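Local coordinates for protein transcriptional regulator, ROK family (Vibrio cholerae O1 biovar eltor, PDB 1Z05) that probably binds DNA to regulate transcription of carbohydrate metabolism genes, as a zinc-binding ROK-family relative of E. coli Mlc, at residues A80-E85 with M424-G429; G118-A123 with L152-E157; I174-L179 with L198-E203; E321-A326 with P332-V337. All coordinates share one frame; numbering follows the deposited sequence. Where two conformers were deposited one is given.

In the fold
Contact 1 joins the probable DNA-binding region to the C-terminal helix and is only partly buried. The other three are buried within the ROK region, of ASKHA (actin-like) architecture. Contacts 2 and 3, with centres about 13 Å apart, set a helix against the same mixed sheet and touch through Leu-152 and Glu-203. Contact 4 pairs two helices in the other half. Its centre is about 52 Å from that of contact 1, across the chain's centre. No hydrogen bond joins the segments in any contact. Contacts 1 and 3 are purely apolar, while in contacts 2 and 4 a methyl also packs on a backbone carbonyl. Contact 2 uses the aliphatic base of a glutamate paired with Arg-150.

Contact 1. Residues A80-E85 with M424-G429; sequences AHLIHE and MKVVEG
Leu-82 and Ala-80 meet Val-426 and Val-427 where a winged helix-turn-helix unit, probably the DNA-binding part, rests on the last helix of the chain. Leu-82 CD1 lies 3.8 Å from Val-426 CG1. The two side chains cross obliquely, and Leu-82 CG and CD2 also lie close to the same methyl. Ala-80 takes the neighbouring valine. Its CB is 3.8 Å from Val-427 CG2, and the backbones are near here, with CA of Ala-80 5.3 Å from CA of Val-427. No hydrogen bond crosses between the segments.

The next shell sets the turn. His-81 has positive phi (62°) and closes helix 67-79 with a Schellman motif. The chain then turns into strand 83-86, which pairs with strand 99-103. The carbonyl O of His-81 accepts a hydrogen bond from Trp-108 NE1, which ties the turn to the start of strand 108-116. Helix 67-79 also reaches the C-terminal helix, where Glu-76 touches Val-427. Val-426 CG1 stands anti to its own backbone N (chi1 177°). That branch is the one facing Leu-82, and Val-426 CB itself comes to 4.0 Å from Leu-82 CD1.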
loop_
_atom_site.group_PDB
_atom_site.type_symbol
_atom_site.label_atom_id
_atom_site.label_comp_id
_atom_site.label_asym_id
_atom_site.label_seq_id
_atom_site.Cartn_x
_atom_site.Cartn_y
_atom_site.Cartn_z
ATOM N N ALA A 80 28.754 -1.410 20.248
ATOM C CA ALA A 80 28.231 -2.677 19.757
ATOM C C ALA A 80 29.067 -3.223 18.595
ATOM O O ALA A 80 28.810 -4.325 18.116
ATOM C CB ALA A 80 26.786 -2.504 19.318
ATOM N N HIS A 81 30.050 -2.436 18.142
ATOM C CA HIS A 81 30.917 -2.788 17.002
ATOM C C HIS A 81 30.164 -2.948 15.676
ATOM O O HIS A 81 30.545 -3.753 14.826
ATOM C CB HIS A 81 31.764 -4.029 17.313
ATOM C CG HIS A 81 32.520 -3.927 18.598
ATOM N ND1 HIS A 81 32.225 -4.700 19.701
ATOM C CD2 HIS A 81 33.537 -3.114 18.971
ATOM C CE1 HIS A 81 33.042 -4.384 20.690
ATOM N NE2 HIS A 81 33.846 -3.422 20.273
ATOM N N LEU A 82 29.096 -2.178 15.514
ATOM C CA LEU A 82 28.332 -2.172 14.263
ATOM C C LEU A 82 28.879 -1.133 13.289
ATOM O O LEU A 82 28.733 -1.265 12.071
ATOM C CB LEU A 82 26.851 -1.913 14.551
ATOM C CG LEU A 82 26.157 -3.156 15.110
ATOM C CD1 LEU A 82 24.856 -2.806 15.826
ATOM C CD2 LEU A 82 25.933 -4.183 13.985
ATOM N N ILE A 83 29.497 -0.095 13.843
ATOM C CA ILE A 83 30.156 0.939 13.051
ATOM C C ILE A 83 31.525 1.199 13.635
ATOM O O ILE A 83 31.802 0.804 14.775
ATOM C CB ILE A 83 29.336 2.268 12.940
ATOM C CG1 ILE A 83 29.229 2.995 14.299
ATOM C CG2 ILE A 83 27.971 1.996 12.277
ATOM C CD1 ILE A 83 28.439 4.309 14.249
ATOM N N HIS A 84 32.381 1.849 12.857
ATOM C CA HIS A 84 33.711 2.183 13.333
ATOM C C HIS A 84 34.222 3.453 12.682
ATOM O O HIS A 84 33.745 3.854 11.620
ATOM C CB HIS A 84 34.683 1.021 13.109
ATOM C CG HIS A 84 35.059 0.808 11.676
ATOM N ND1 HIS A 84 36.262 1.231 11.155
ATOM C CD2 HIS A 84 34.397 0.210 10.657
ATOM C CE1 HIS A 84 36.327 0.903 9.878
ATOM N NE2 HIS A 84 35.211 0.276 9.552
ATOM N N GLU A 85 35.194 4.070 13.342
ATOM C CA GLU A 85 35.880 5.263 12.849
ATOM C C GLU A 85 37.350 5.183 13.277
ATOM O O GLU A 85 37.706 4.371 14.134
ATOM C CB GLU A 85 35.250 6.525 13.447
ATOM C CG GLU A 85 35.282 6.553 14.977
ATOM C CD GLU A 85 34.743 7.846 15.584
ATOM O OE1 GLU A 85 34.682 8.874 14.873
ATOM O OE2 GLU A 85 34.383 7.821 16.784
ATOM N N MET A 424 19.022 -2.638 17.398
ATOM C CA MET A 424 18.728 -2.582 18.816
ATOM C C MET A 424 18.859 -3.962 19.449
ATOM O O MET A 424 19.337 -4.081 20.574
ATOM C CB MET A 424 17.352 -1.959 19.073
ATOM C CG MET A 424 17.245 -0.470 18.687
ATOM S SD MET A 424 18.337 0.659 19.604
ATOM C CE MET A 424 19.825 0.678 18.603
ATOM N N LYS A 425 18.468 -5.001 18.712
ATOM C CA LYS A 425 18.668 -6.371 19.169
ATOM C C LYS A 425 20.146 -6.706 19.355
ATOM O O LYS A 425 20.512 -7.339 20.343
ATOM C CB LYS A 425 17.985 -7.379 18.236
ATOM C CG LYS A 425 16.457 -7.290 18.250
ATOM C CD LYS A 425 15.829 -8.020 19.444
ATOM C CE LYS A 425 15.417 -9.442 19.067
ATOM N NZ LYS A 425 14.764 -10.209 20.169
ATOM N N VAL A 426 20.985 -6.255 18.423
ATOM C CA VAL A 426 22.435 -6.456 18.507
ATOM C C VAL A 426 23.071 -5.629 19.639
ATOM O O VAL A 426 23.946 -6.126 20.352
ATOM C CB VAL A 426 23.146 -6.172 17.148
ATOM C CG1 VAL A 426 24.657 -6.327 17.278
ATOM C CG2 VAL A 426 22.622 -7.107 16.062
ATOM N N VAL A 427 22.635 -4.379 19.793
ATOM C CA VAL A 427 23.087 -3.509 20.890
ATOM C C VAL A 427 22.687 -4.101 22.242
ATOM O O VAL A 427 23.506 -4.188 23.156
ATOM C CB VAL A 427 22.513 -2.066 20.758
ATOM C CG1 VAL A 427 22.626 -1.291 22.080
ATOM C CG2 VAL A 427 23.192 -1.303 19.631
ATOM N N GLU A 428 21.427 -4.516 22.351
ATOM C CA GLU A 428 20.873 -5.083 23.576
ATOM C C GLU A 428 21.664 -6.305 24.053
ATOM O O GLU A 428 21.660 -6.631 25.242
ATOM C CB GLU A 428 19.408 -5.462 23.349
ATOM C CG GLU A 428 18.553 -5.489 24.603
ATOM C CD GLU A 428 17.075 -5.698 24.304
ATOM O OE1 GLU A 428 16.666 -5.539 23.127
ATOM O OE2 GLU A 428 16.322 -6.021 25.252
ATOM N N GLY A 429 22.346 -6.962 23.118
ATOM C CA GLY A 429 23.096 -8.181 23.395
ATOM C C GLY A 429 22.332 -9.390 22.891
ATOM O O GLY A 429 22.100 -10.349 23.629
ATOM O OXT GLY A 429 21.915 -9.430 21.730
#

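Contact 2. Residues G118-A123 with L152-E157; sequences GYLTIA and LFEIEE. With SO4 (sulfate ion), chain C.
Leu-120 and Ile-122 point from strand 119-126 at Glu-154 on helix 144-161. Leu-120 and Glu-154 run antiparallel alongside each other. The contact is at the base of the glutamate, with Leu-120 CD2 3.9 Å from Glu-154 CB. Ile-122 comes in with the end of its longer branch. Its CD1 sits 3.8 Å from the backbone O of Glu-154 and 4.1 Å from Glu-154 CB, and also nears the backbone N of Ile-155. The polar end of Glu-154 turns elsewhere. A bend at chi2 (-64°) goes with a salt bridge from OE2 to Arg-150 NE, one turn back on the same helix.

The helix is the crossover of a beta-alpha-beta unit. It runs between the parallel strands 131-138 and 168-176 and lies against the sheet of this ASKHA-type lobe. The axis of helix segment 152-157 passes 10.3 Å from that of strand 119-123, with 30° between their directions. Met-113 of strand 108-116 touches Leu-120, Ile-122 and Ile-155.

Tyr-119 serves the other side of the sheet. Its OH donates to sulfate O1 at 2.8 Å, with O1 at the ring edge and in plane. The sulfate, probably from the crystallisation liquor, is also held by Arg-114 NH2 and Arg-117 N. Tyr-119 OH is hydrogen-bonded to Arg-114 NE as well, and Lys-136 makes a cation-pi contact with the ring.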
loop_
_atom_site.group_PDB
_atom_site.type_symbol
_atom_site.label_atom_id
_atom_site.label_comp_id
_atom_site.label_asym_id
_atom_site.label_seq_id
_atom_site.Cartn_x
_atom_site.Cartn_y
_atom_site.Cartn_z
ATOM N N GLY A 118 9.466 -29.280 -1.121
ATOM C CA GLY A 118 10.210 -30.514 -0.925
ATOM C C GLY A 118 11.670 -30.321 -0.566
ATOM O O GLY A 118 12.441 -31.279 -0.564
ATOM N N TYR A 119 12.057 -29.090 -0.250
ATOM C CA TYR A 119 13.428 -28.819 0.174
ATOM C C TYR A 119 13.569 -27.640 1.135
ATOM O O TYR A 119 12.664 -26.810 1.277
ATOM C CB TYR A 119 14.337 -28.601 -1.036
ATOM C CG TYR A 119 14.071 -27.308 -1.776
ATOM C CD1 TYR A 119 14.704 -26.117 -1.401
ATOM C CD2 TYR A 119 13.184 -27.276 -2.856
ATOM C CE1 TYR A 119 14.456 -24.915 -2.090
ATOM C CE2 TYR A 119 12.938 -26.098 -3.547
ATOM C CZ TYR A 119 13.574 -24.927 -3.160
ATOM O OH TYR A 119 13.319 -23.772 -3.853
ATOM N N LEU A 120 14.731 -27.581 1.781
ATOM C CA LEU A 120 15.102 -26.478 2.647
ATOM C C LEU A 120 16.496 -26.014 2.268
ATOM O O LEU A 120 17.426 -26.821 2.205
ATOM C CB LEU A 120 15.071 -26.908 4.121
ATOM C CG LEU A 120 15.677 -25.929 5.144
ATOM C CD1 LEU A 120 14.837 -24.647 5.240
ATOM C CD2 LEU A 120 15.835 -26.578 6.518
ATOM N N THR A 121 16.630 -24.721 2.001
ATOM C CA THR A 121 17.937 -24.120 1.737
ATOM C C THR A 121 18.383 -23.297 2.943
ATOM O O THR A 121 17.623 -22.483 3.461
ATOM C CB THR A 121 17.943 -23.272 0.447
ATOM O OG1 THR A 121 17.694 -24.127 -0.677
ATOM C CG2 THR A 121 19.306 -22.587 0.249
ATOM N N ILE A 122 19.602 -23.545 3.409
ATOM C CA ILE A 122 20.168 -22.753 4.490
ATOM C C ILE A 122 21.447 -22.134 3.952
ATOM O O ILE A 122 22.314 -22.840 3.442
ATOM C CB ILE A 122 20.448 -23.591 5.781
ATOM C CG1 ILE A 122 19.156 -24.259 6.281
ATOM C CG2 ILE A 122 21.038 -22.695 6.877
ATOM C CD1 ILE A 122 19.355 -25.308 7.390
ATOM N N ALA A 123 21.540 -20.811 4.026
ATOM C CA ALA A 123 22.733 -20.117 3.573
ATOM C C ALA A 123 23.246 -19.226 4.687
ATOM O O ALA A 123 22.463 -18.625 5.422
ATOM C CB ALA A 123 22.445 -19.296 2.323
ATOM N N LEU A 152 14.166 -27.498 12.542
ATOM C CA LEU A 152 14.944 -27.153 13.734
ATOM C C LEU A 152 16.164 -28.075 13.855
ATOM O O LEU A 152 17.257 -27.624 14.190
ATOM C CB LEU A 152 14.065 -27.201 15.003
ATOM C CG LEU A 152 12.867 -26.227 15.024
ATOM C CD1 LEU A 152 11.936 -26.476 16.209
ATOM C CD2 LEU A 152 13.296 -24.757 14.981
ATOM N N PHE A 153 15.974 -29.359 13.557
ATOM C CA PHE A 153 17.079 -30.324 13.527
ATOM C C PHE A 153 18.143 -29.893 12.510
ATOM O O PHE A 153 19.341 -30.020 12.770
ATOM C CB PHE A 153 16.559 -31.717 13.183
ATOM C CG PHE A 153 16.091 -32.524 14.377
ATOM C CD1 PHE A 153 15.578 -31.905 15.516
ATOM C CD2 PHE A 153 16.128 -33.915 14.337
ATOM C CE1 PHE A 153 15.128 -32.663 16.606
ATOM C CE2 PHE A 153 15.686 -34.687 15.421
ATOM C CZ PHE A 153 15.187 -34.062 16.557
ATOM N N GLU A 154 17.699 -29.369 11.366
ATOM C CA GLU A 154 18.622 -28.936 10.312
ATOM C C GLU A 154 19.379 -27.655 10.643
ATOM O O GLU A 154 20.534 -27.492 10.234
ATOM C CB GLU A 154 17.904 -28.801 8.971
ATOM C CG GLU A 154 17.444 -30.135 8.383
ATOM C CD GLU A 154 18.587 -31.098 8.032
ATOM O OE1 GLU A 154 19.769 -30.686 8.030
ATOM O OE2 GLU A 154 18.288 -32.283 7.750
ATOM N N ILE A 155 18.737 -26.751 11.381
ATOM C CA ILE A 155 19.426 -25.548 11.875
ATOM C C ILE A 155 20.524 -25.942 12.873
ATOM O O ILE A 155 21.672 -25.505 12.746
ATOM C CB ILE A 155 18.440 -24.522 12.512
ATOM C CG1 ILE A 155 17.533 -23.904 11.444
ATOM C CG2 ILE A 155 19.198 -23.404 13.239
ATOM C CD1 ILE A 155 16.346 -23.102 12.031
ATOM N N GLU A 156 20.165 -26.779 13.847
ATOM C CA GLU A 156 21.116 -27.332 14.816
ATOM C C GLU A 156 22.339 -27.971 14.142
ATOM O O GLU A 156 23.477 -27.656 14.493
ATOM C CB GLU A 156 20.408 -28.349 15.722
ATOM C CG GLU A 156 21.313 -29.160 16.648
ATOM C CD GLU A 156 20.601 -30.382 17.230
ATOM O OE1 GLU A 156 21.248 -31.437 17.417
ATOM O OE2 GLU A 156 19.379 -30.291 17.487
ATOM N N GLU A 157 22.084 -28.861 13.183
ATOM C CA GLU A 157 23.129 -29.538 12.414
ATOM C C GLU A 157 24.036 -28.534 11.692
ATOM O O GLU A 157 25.255 -28.687 11.701
ATOM C CB GLU A 157 22.487 -30.510 11.405
ATOM C CG GLU A 157 23.461 -31.261 10.494
ATOM C CD GLU A 157 24.080 -32.487 11.145
ATOM O OE1 GLU A 157 24.722 -32.354 12.208
ATOM O OE2 GLU A 157 23.945 -33.595 10.580
HETATM S S SO4 C . 10.169 -24.327 -5.598
HETATM O O1 SO4 C . 11.494 -23.835 -5.952
HETATM O O2 SO4 C . 9.139 -23.618 -6.340
HETATM O O3 SO4 C . 10.145 -25.751 -5.933
HETATM O O4 SO4 C . 9.929 -24.129 -4.172
#

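Contact 3. Residues I174-L179 with L198-E203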
loop_
_atom_site.group_PDB
_atom_site.type_symbol
_atom_site.label_atom_id
_atom_site.label_comp_id
_atom_site.label_asym_id
_atom_site.label_seq_id
_atom_site.Cartn_x
_atom_site.Cartn_y
_atom_site.Cartn_z
ATOM N N ILE A 174 13.811 -16.265 6.906
ATOM C CA ILE A 174 13.242 -17.405 6.192
ATOM C C ILE A 174 12.108 -16.938 5.280
ATOM O O ILE A 174 11.222 -16.192 5.707
ATOM C CB ILE A 174 12.834 -18.586 7.150
ATOM C CG1 ILE A 174 12.268 -19.784 6.367
ATOM C CG2 ILE A 174 11.891 -18.135 8.281
ATOM C CD1 ILE A 174 12.489 -21.138 7.078
ATOM N N THR A 175 12.182 -17.346 4.014
ATOM C CA THR A 175 11.177 -16.978 3.024
ATOM C C THR A 175 10.583 -18.254 2.458
ATOM O O THR A 175 11.227 -19.309 2.472
ATOM C CB THR A 175 11.769 -16.091 1.893
ATOM O OG1 THR A 175 12.892 -16.763 1.300
ATOM C CG2 THR A 175 12.235 -14.749 2.463
ATOM N N LEU A 176 9.337 -18.165 2.003
ATOM C CA LEU A 176 8.593 -19.334 1.566
ATOM C C LEU A 176 7.349 -18.883 0.810
ATOM O O LEU A 176 6.851 -17.783 1.043
ATOM C CB LEU A 176 8.171 -20.196 2.777
ATOM C CG LEU A 176 7.290 -19.556 3.863
ATOM C CD1 LEU A 176 6.444 -20.605 4.524
ATOM C CD2 LEU A 176 8.128 -18.840 4.908
ATOM N N PRO A 177 6.841 -19.730 -0.096
ATOM C CA PRO A 177 5.546 -19.420 -0.733
ATOM C C PRO A 177 4.407 -19.559 0.289
ATOM O O PRO A 177 4.593 -20.199 1.325
ATOM C CB PRO A 177 5.424 -20.496 -1.814
ATOM C CG PRO A 177 6.259 -21.654 -1.290
ATOM C CD PRO A 177 7.417 -21.001 -0.578
ATOM N N GLY A 178 3.250 -18.967 0.009
ATOM C CA GLY A 178 2.083 -19.142 0.874
ATOM C C GLY A 178 1.640 -17.906 1.633
ATOM O O GLY A 178 2.148 -16.815 1.403
ATOM N N LEU A 179 0.677 -18.081 2.537
ATOM C CA LEU A 179 0.170 -16.964 3.339
ATOM C C LEU A 179 0.997 -16.802 4.608
ATOM O O LEU A 179 1.088 -17.719 5.428
ATOM C CB LEU A 179 -1.319 -17.147 3.678
ATOM C CG LEU A 179 -2.330 -17.336 2.542
ATOM C CD1 LEU A 179 -3.755 -17.454 3.094
ATOM C CD2 LEU A 179 -2.255 -16.222 1.495
ATOM N N LEU A 198 1.271 -22.162 11.396
ATOM C CA LEU A 198 2.539 -22.574 11.999
ATOM C C LEU A 198 3.326 -21.355 12.478
ATOM O O LEU A 198 3.687 -20.482 11.676
ATOM C CB LEU A 198 3.369 -23.421 11.024
ATOM C CG LEU A 198 4.839 -23.698 11.385
ATOM C CD1 LEU A 198 4.967 -24.644 12.581
ATOM C CD2 LEU A 198 5.622 -24.227 10.186
ATOM N N ALA A 199 3.597 -21.311 13.785
ATOM C CA ALA A 199 4.340 -20.211 14.397
ATOM C C ALA A 199 5.839 -20.373 14.150
ATOM O O ALA A 199 6.616 -20.618 15.075
ATOM C CB ALA A 199 4.038 -20.134 15.891
ATOM N N LEU A 200 6.232 -20.215 12.892
ATOM C CA LEU A 200 7.587 -20.505 12.438
ATOM C C LEU A 200 8.654 -19.598 13.056
ATOM O O LEU A 200 9.698 -20.079 13.503
ATOM C CB LEU A 200 7.651 -20.428 10.906
ATOM C CG LEU A 200 8.932 -20.893 10.218
ATOM C CD1 LEU A 200 9.225 -22.359 10.560
ATOM C CD2 LEU A 200 8.809 -20.690 8.705
ATOM N N GLY A 201 8.400 -18.290 13.054
ATOM C CA GLY A 201 9.283 -17.319 13.718
ATOM C C GLY A 201 9.489 -17.587 15.208
ATOM O O GLY A 201 10.626 -17.766 15.646
ATOM N N PRO A 202 8.396 -17.600 16.001
ATOM C CA PRO A 202 8.506 -17.912 17.436
ATOM C C PRO A 202 9.224 -19.236 17.748
ATOM O O PRO A 202 9.991 -19.304 18.721
ATOM C CB PRO A 202 7.040 -17.969 17.900
ATOM C CG PRO A 202 6.308 -17.095 16.928
ATOM C CD PRO A 202 7.004 -17.295 15.609
ATOM N N GLU A 203 8.980 -20.266 16.938
ATOM C CA GLU A 203 9.599 -21.580 17.151
ATOM C C GLU A 203 11.103 -21.567 16.881
ATOM O O GLU A 203 11.872 -22.177 17.621
ATOM C CB GLU A 203 8.916 -22.664 16.309
ATOM C CG GLU A 203 7.498 -23.024 16.772
ATOM C CD GLU A 203 7.463 -23.833 18.069
ATOM O OE1 GLU A 203 8.499 -24.431 18.446
ATOM O OE2 GLU A 203 6.383 -23.875 18.706
#
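Ile-174, Leu-176 and Leu-200 meet without any flat group between them. No ring, amide or carboxylate has a face or edge in the contact, which is made by branched aliphatic chains alone. Ile-174 and Leu-200 reach toward each other tip to tip. Leu-200 CD2 lies 4.0 Å from Ile-174 CG2 and 4.0 Å from Ile-174 CD1, so one methyl meets both branches of the isoleucine. The same methyl is 4.3 Å from Leu-176 CD2. Leu-200 thus spans two residues that point to the same side of strand 168-176. Its CG is anti to the backbone N (chi1 -171°), which extends the side chain from the start of the helix toward the strand.

Leu-200 opens helix 200-208, with Ala-199 at the N-cap position and at the centre of an inverse gamma turn. The helix leads into strand 212-216, which runs parallel to strand 168-176 and is an outermost strand of the sheet within this chain. This is part of the crossover between those two strands in an ASKHA-type lobe. Val-187 touches both Leu-176 and Leu-200, while Leu-151 of helix 144-161 and Met-113 of the sheet reach Ile-174.

All three touching residues are buried, and no hydrogen bond crosses between the segments. Helix and strand are therefore held here by dispersion and the exclusion of water, through methyl groups that impose no bond direction.

Contact 4. Residues E321-A326 with P332-V337; sequences EDICAA and PLAVDV
Ile-323 and Ala-334 bring two consecutive helices close, with CA atoms 5.7 Å apart. Helices 320-328 and 332-356 are joined by a short link, in the second lobe of the ASKHA-type fold. Both segments are regular helix, with i to i+4 backbone bonds such as Ala-326 N to Asp-322 O and Val-337 N to Leu-333 O. At the start of the second helix, Ala-334 N is hydrogen-bonded to Asp-331 OD2, which probably helps to fix the first turn.

Ala-334 is the centre of the contact. Its CB points at the other helix and meets both a carbonyl and a methyl there. It lies 3.5 Å from the backbone O of Ile-323, so the methyl packs on the main chain itself. Ile-323 adds its CG2 methyl at 4.2 Å from the same CB. Chi1 of -59° puts CG1 of Ile-323 beside the backbone N and leaves CG2 anti to that N, on the side of Ala-334.

The small residues permit the close approach of the backbones, and no hydrogen bond crosses between the two segments. Helix 293-305 closes in on both helices, through Val-300 on Ile-323 and Ile-296 on Val-337. Arg-303 of that helix also forms a salt bridge with Asp-336. One turn along from Ile-323, Ala-326 CB meets Ala-334 CB at 3.7 Å.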
loop_
_atom_site.group_PDB
_atom_site.type_symbol
_atom_site.label_atom_id
_atom_site.label_comp_id
_atom_site.label_asym_id
_atom_site.label_seq_id
_atom_site.Cartn_x
_atom_site.Cartn_y
_atom_site.Cartn_z
ATOM N N GLU A 321 11.668 -24.737 -19.633
ATOM C CA GLU A 321 12.991 -24.511 -20.220
ATOM C C GLU A 321 13.051 -24.958 -21.682
ATOM O O GLU A 321 13.595 -24.244 -22.519
ATOM C CB GLU A 321 14.086 -25.222 -19.411
ATOM C CG GLU A 321 14.435 -24.563 -18.073
ATOM C CD GLU A 321 13.470 -24.916 -16.942
ATOM O OE1 GLU A 321 12.485 -25.650 -17.180
ATOM O OE2 GLU A 321 13.703 -24.459 -15.801
ATOM N N ASP A 322 12.496 -26.137 -21.974
ATOM C CA ASP A 322 12.432 -26.668 -23.345
ATOM C C ASP A 322 11.611 -25.769 -24.270
ATOM O O ASP A 322 12.007 -25.520 -25.409
ATOM C CB ASP A 322 11.823 -28.071 -23.373
ATOM C CG ASP A 322 12.621 -29.082 -22.572
ATOM O OD1 ASP A 322 13.729 -28.755 -22.090
ATOM O OD2 ASP A 322 12.125 -30.215 -22.421
ATOM N N ILE A 323 10.463 -25.304 -23.778
ATOM C CA ILE A 323 9.591 -24.407 -24.541
ATOM C C ILE A 323 10.304 -23.086 -24.842
ATOM O O ILE A 323 10.252 -22.587 -25.975
ATOM C CB ILE A 323 8.235 -24.151 -23.814
ATOM C CG1 ILE A 323 7.489 -25.471 -23.597
ATOM C CG2 ILE A 323 7.352 -23.195 -24.625
ATOM C CD1 ILE A 323 6.436 -25.437 -22.490
ATOM N N CYS A 324 10.969 -22.531 -23.828
ATOM C CA CYS A 324 11.703 -21.273 -23.964
ATOM C C CYS A 324 12.876 -21.375 -24.918
ATOM O O CYS A 324 13.154 -20.432 -25.656
ATOM C CB CYS A 324 12.180 -20.773 -22.602
ATOM S SG CYS A 324 10.865 -20.108 -21.609
ATOM N N ALA A 325 13.557 -22.521 -24.902
ATOM C CA ALA A 325 14.683 -22.778 -25.790
ATOM C C ALA A 325 14.221 -22.986 -27.228
ATOM O O ALA A 325 14.923 -22.613 -28.168
ATOM C CB ALA A 325 15.487 -23.984 -25.306
ATOM N N ALA A 326 13.048 -23.590 -27.393
ATOM C CA ALA A 326 12.463 -23.781 -28.718
ATOM C C ALA A 326 12.021 -22.440 -29.310
ATOM O O ALA A 326 12.296 -22.152 -30.478
ATOM C CB ALA A 326 11.301 -24.764 -28.663
ATOM N N PRO A 332 8.020 -22.011 -34.434
ATOM C CA PRO A 332 6.770 -21.251 -34.567
ATOM C C PRO A 332 5.738 -21.541 -33.475
ATOM O O PRO A 332 5.145 -20.605 -32.933
ATOM C CB PRO A 332 6.243 -21.688 -35.936
ATOM C CG PRO A 332 7.482 -22.020 -36.707
ATOM C CD PRO A 332 8.390 -22.673 -35.706
ATOM N N LEU A 333 5.529 -22.813 -33.154
ATOM C CA LEU A 333 4.584 -23.184 -32.091
ATOM C C LEU A 333 4.973 -22.624 -30.713
ATOM O O LEU A 333 4.152 -22.011 -30.039
ATOM C CB LEU A 333 4.362 -24.702 -32.034
ATOM C CG LEU A 333 3.414 -25.209 -30.926
ATOM C CD1 LEU A 333 2.042 -24.608 -31.097
ATOM C CD2 LEU A 333 3.319 -26.730 -30.930
ATOM N N ALA A 334 6.225 -22.827 -30.312
ATOM C CA ALA A 334 6.725 -22.330 -29.031
ATOM C C ALA A 334 6.696 -20.804 -28.973
ATOM O O ALA A 334 6.319 -20.224 -27.959
ATOM C CB ALA A 334 8.131 -22.856 -28.775
ATOM N N VAL A 335 7.094 -20.153 -30.066
ATOM C CA VAL A 335 6.969 -18.701 -30.186
ATOM C C VAL A 335 5.517 -18.276 -29.950
ATOM O O VAL A 335 5.246 -17.392 -29.134
ATOM C CB VAL A 335 7.477 -18.189 -31.566
ATOM C CG1 VAL A 335 7.072 -16.722 -31.805
ATOM C CG2 VAL A 335 8.997 -18.358 -31.686
ATOM N N ASP A 336 4.584 -18.919 -30.641
ATOM C CA ASP A 336 3.162 -18.582 -30.497
ATOM C C ASP A 336 2.620 -18.783 -29.069
ATOM O O ASP A 336 1.823 -17.976 -28.570
ATOM C CB ASP A 336 2.324 -19.383 -31.493
ATOM C CG ASP A 336 0.950 -18.773 -31.711
ATOM O OD1 ASP A 336 0.874 -17.607 -32.190
ATOM O OD2 ASP A 336 -0.055 -19.465 -31.410
ATOM N N VAL A 337 3.046 -19.866 -28.431
ATOM C CA VAL A 337 2.687 -20.146 -27.034
ATOM C C VAL A 337 3.229 -19.054 -26.087
ATOM O O VAL A 337 2.501 -18.554 -25.229
ATOM C CB VAL A 337 3.160 -21.564 -26.612
ATOM C CG1 VAL A 337 3.017 -21.789 -25.100
ATOM C CG2 VAL A 337 2.387 -22.636 -27.382
#